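Local coordinates for diaminopimelate decarboxylase (Aquifex aeolicus, PDB 2P3E), which probably decarboxylates meso-diaminopimelate to L-lysine with the help of pyridoxal 5'-phosphate, the last step of lysine biosynthesis by the diaminopimelate pathway, at residues G82-S87 / V105-G110. Sequence-based numbering, arbitrary orientation.
Sequences GADIVS and VYAGVG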
ATOM      1  N   GLY B  82      -6.630  20.425 -16.816  1.00 14.65           N
ATOM      2  CA  GLY B  82      -5.219  20.136 -16.926  1.00 14.25           C
ATOM      3  C   GLY B  82      -4.870  18.965 -16.018  1.00 13.74           C
ATOM      4  O   GLY B  82      -5.757  18.307 -15.451  1.00 13.47           O
ATOM      5  N   ALA B  83      -3.581  18.692 -15.908  1.00 13.38           N
ATOM      6  CA  ALA B  83      -3.094  17.639 -15.023  1.00 13.81           C
ATOM      7  C   ALA B  83      -1.899  18.129 -14.209  1.00 13.79           C
ATOM      8  O   ALA B  83      -0.924  18.668 -14.750  1.00 14.55           O
ATOM      9  CB  ALA B  83      -2.760  16.351 -15.801  1.00 12.52           C
ATOM     10  N   ASP B  84      -2.022  17.986 -12.897  1.00 13.76           N
ATOM     11  CA  ASP B  84      -0.920  18.178 -11.964  1.00 13.70           C
ATOM     12  C   ASP B  84      -0.335  16.790 -11.724  1.00 13.48           C
ATOM     13  O   ASP B  84      -0.996  15.919 -11.150  1.00 12.97           O
ATOM     14  CB  ASP B  84      -1.455  18.835 -10.677  1.00 14.03           C
ATOM     15  CG  ASP B  84      -0.542  18.637  -9.449  1.00 17.62           C
ATOM     16  OD1 ASP B  84       0.684  18.666  -9.562  1.00 18.99           O
ATOM     17  OD2 ASP B  84      -1.085  18.434  -8.340  1.00 22.01           O
ATOM     18  N   ILE B  85       0.890  16.587 -12.199  1.00 12.49           N
ATOM     19  CA  ILE B  85       1.531  15.283 -12.152  1.00 13.34           C
ATOM     20  C   ILE B  85       2.743  15.282 -11.239  1.00 13.35           C
ATOM     21  O   ILE B  85       3.334  16.342 -11.002  1.00 13.92           O
ATOM     22  CB  ILE B  85       1.935  14.794 -13.586  1.00 13.02           C
ATOM     23  CG1 ILE B  85       3.026  15.709 -14.197  1.00 12.82           C
ATOM     24  CG2 ILE B  85       0.668  14.698 -14.475  1.00 13.68           C
ATOM     25  CD1 ILE B  85       3.759  15.143 -15.435  1.00 14.22           C
ATOM     26  N   VAL B  86       3.098  14.099 -10.716  1.00 13.52           N
ATOM     27  CA  VAL B  86       4.276  13.937  -9.848  1.00 13.60           C
ATOM     28  C   VAL B  86       5.196  12.780 -10.288  1.00 13.64           C
ATOM     29  O   VAL B  86       6.098  12.389  -9.562  1.00 13.98           O
ATOM     30  CB  VAL B  86       3.870  13.765  -8.321  1.00 14.26           C
ATOM     31  CG1 VAL B  86       3.060  14.973  -7.837  1.00 13.65           C
ATOM     32  CG2 VAL B  86       3.061  12.499  -8.120  1.00 13.64           C
ATOM     33  N   SER B  87       4.998  12.255 -11.495  1.00 13.82           N
ATOM     34  CA  SER B  87       5.820  11.133 -11.967  1.00 13.25           C
ATOM     35  C   SER B  87       5.662  10.991 -13.475  1.00 13.54           C
ATOM     36  O   SER B  87       4.740  11.558 -14.073  1.00 13.18           O
ATOM     37  CB  SER B  87       5.373   9.817 -11.298  1.00 12.70           C
ATOM     38  OG  SER B  87       4.133   9.385 -11.845  1.00 12.17           O
ATOM     39  N   VAL B 105       1.380  20.400 -15.381  1.00 15.47           N
ATOM     40  CA  VAL B 105       2.404  20.907 -14.470  1.00 15.34           C
ATOM     41  C   VAL B 105       2.983  19.741 -13.641  1.00 15.97           C
ATOM     42  O   VAL B 105       2.262  18.815 -13.278  1.00 14.94           O
ATOM     43  CB  VAL B 105       1.873  22.046 -13.547  1.00 15.83           C
ATOM     44  CG1 VAL B 105       1.436  23.275 -14.381  1.00 15.23           C
ATOM     45  CG2 VAL B 105       0.706  21.555 -12.666  1.00 14.05           C
ATOM     46  N   TYR B 106       4.275  19.803 -13.342  1.00 15.92           N
ATOM     47  CA  TYR B 106       4.963  18.652 -12.775  1.00 17.72           C
ATOM     48  C   TYR B 106       5.569  19.036 -11.428  1.00 17.99           C
ATOM     49  O   TYR B 106       6.520  19.824 -11.379  1.00 18.90           O
ATOM     50  CB  TYR B 106       6.043  18.157 -13.757  1.00 18.05           C
ATOM     51  CG  TYR B 106       6.731  16.796 -13.478  1.00 19.19           C
ATOM     52  CD1 TYR B 106       7.499  16.184 -14.473  1.00 21.07           C
ATOM     53  CD2 TYR B 106       6.603  16.132 -12.263  1.00 18.78           C
ATOM     54  CE1 TYR B 106       8.142  14.956 -14.256  1.00 22.24           C
ATOM     55  CE2 TYR B 106       7.249  14.899 -12.039  1.00 19.97           C
ATOM     56  CZ  TYR B 106       8.012  14.322 -13.042  1.00 21.63           C
ATOM     57  OH  TYR B 106       8.652  13.095 -12.838  1.00 21.89           O
ATOM     58  N   ALA B 107       5.017  18.482 -10.350  1.00 18.26           N
ATOM     59  CA  ALA B 107       5.504  18.772  -8.994  1.00 19.46           C
ATOM     60  C   ALA B 107       6.246  17.597  -8.357  1.00 20.42           C
ATOM     61  O   ALA B 107       6.450  16.562  -8.973  1.00 20.27           O
ATOM     62  CB  ALA B 107       4.376  19.210  -8.107  1.00 19.42           C
ATOM     63  N   GLY B 108       6.656  17.790  -7.113  1.00 22.17           N
ATOM     64  CA  GLY B 108       7.238  16.712  -6.312  1.00 22.96           C
ATOM     65  C   GLY B 108       8.724  16.515  -6.525  1.00 23.77           C
ATOM     66  O   GLY B 108       9.346  17.138  -7.400  1.00 23.19           O
ATOM     67  N   VAL B 109       9.286  15.646  -5.693  1.00 24.19           N
ATOM     68  CA  VAL B 109      10.695  15.288  -5.752  1.00 25.06           C
ATOM     69  C   VAL B 109      10.848  13.956  -6.510  1.00 25.48           C
ATOM     70  O   VAL B 109      11.960  13.398  -6.570  1.00 25.25           O
ATOM     71  CB  VAL B 109      11.312  15.186  -4.323  1.00 25.56           C
ATOM     72  CG1 VAL B 109      11.242  16.520  -3.608  1.00 25.55           C
ATOM     73  CG2 VAL B 109      10.632  14.092  -3.496  1.00 24.91           C
ATOM     74  N   GLY B 110       9.733  13.476  -7.096  1.00 24.85           N
ATOM     75  CA  GLY B 110       9.696  12.226  -7.849  1.00 25.23           C
ATOM     76  C   GLY B 110      10.074  12.439  -9.304  0.60 25.59           C
ATOM     77  O   GLY B 110       9.214  12.359 -10.200  1.00 25.05           O
TER
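Asp84 and Ile85 pair with Val105 and Tyr106 as neighbouring parallel strands of the pyridoxal-binding TIM barrel, joined through helix 88-96 in a beta-alpha-beta unit. Three backbone hydrogen bonds hold the pair: Val105 N to Ala83 O (3.0 Å), Ile85 N to Val105 O (2.8 Å) and Ala107 N to Ile85 O (2.8 Å). The middle bond is almost straight, 177° at the hydrogen. The last carries the pairing one residue past strand 104-106, and Tyr106 CA adds a CA-H...O contact to Ile85 O. The phenol OH of Tyr106 reaches along its own segment to Gly110 O, 2.8 Å away, meeting a lone pair in the carbonyl plane.

Apolar packing divides between the two faces of the sheet. On the barrel-interior face, Asp84 CB meets Val105 CG2 at 4.0 Å; both side chains also touch Glu279, a probable cofactor-site residue. On the helix-facing side, Ile85 and Tyr106 cross at about a right angle. The first torsion of Ile85 (chi1 65°) swings CG1 across to Tyr106 CB, and the extended second torsion carries CD1 over one face of the phenol ring in a CH-pi contact, 4.2 Å from its centroid. An alanine in place of Tyr106 would probably leave Ile85 CD1 facing a gap and Gly110 O without its phenol donor, the 107-110 turn less firmly held.

Ser87 is the N-cap of helix 88-96, its OG bonded to Glu90 N and to Asn386 O of the second subunit. Just before it, Val86 C abuts Tyr106 CE2 at 3.4 Å.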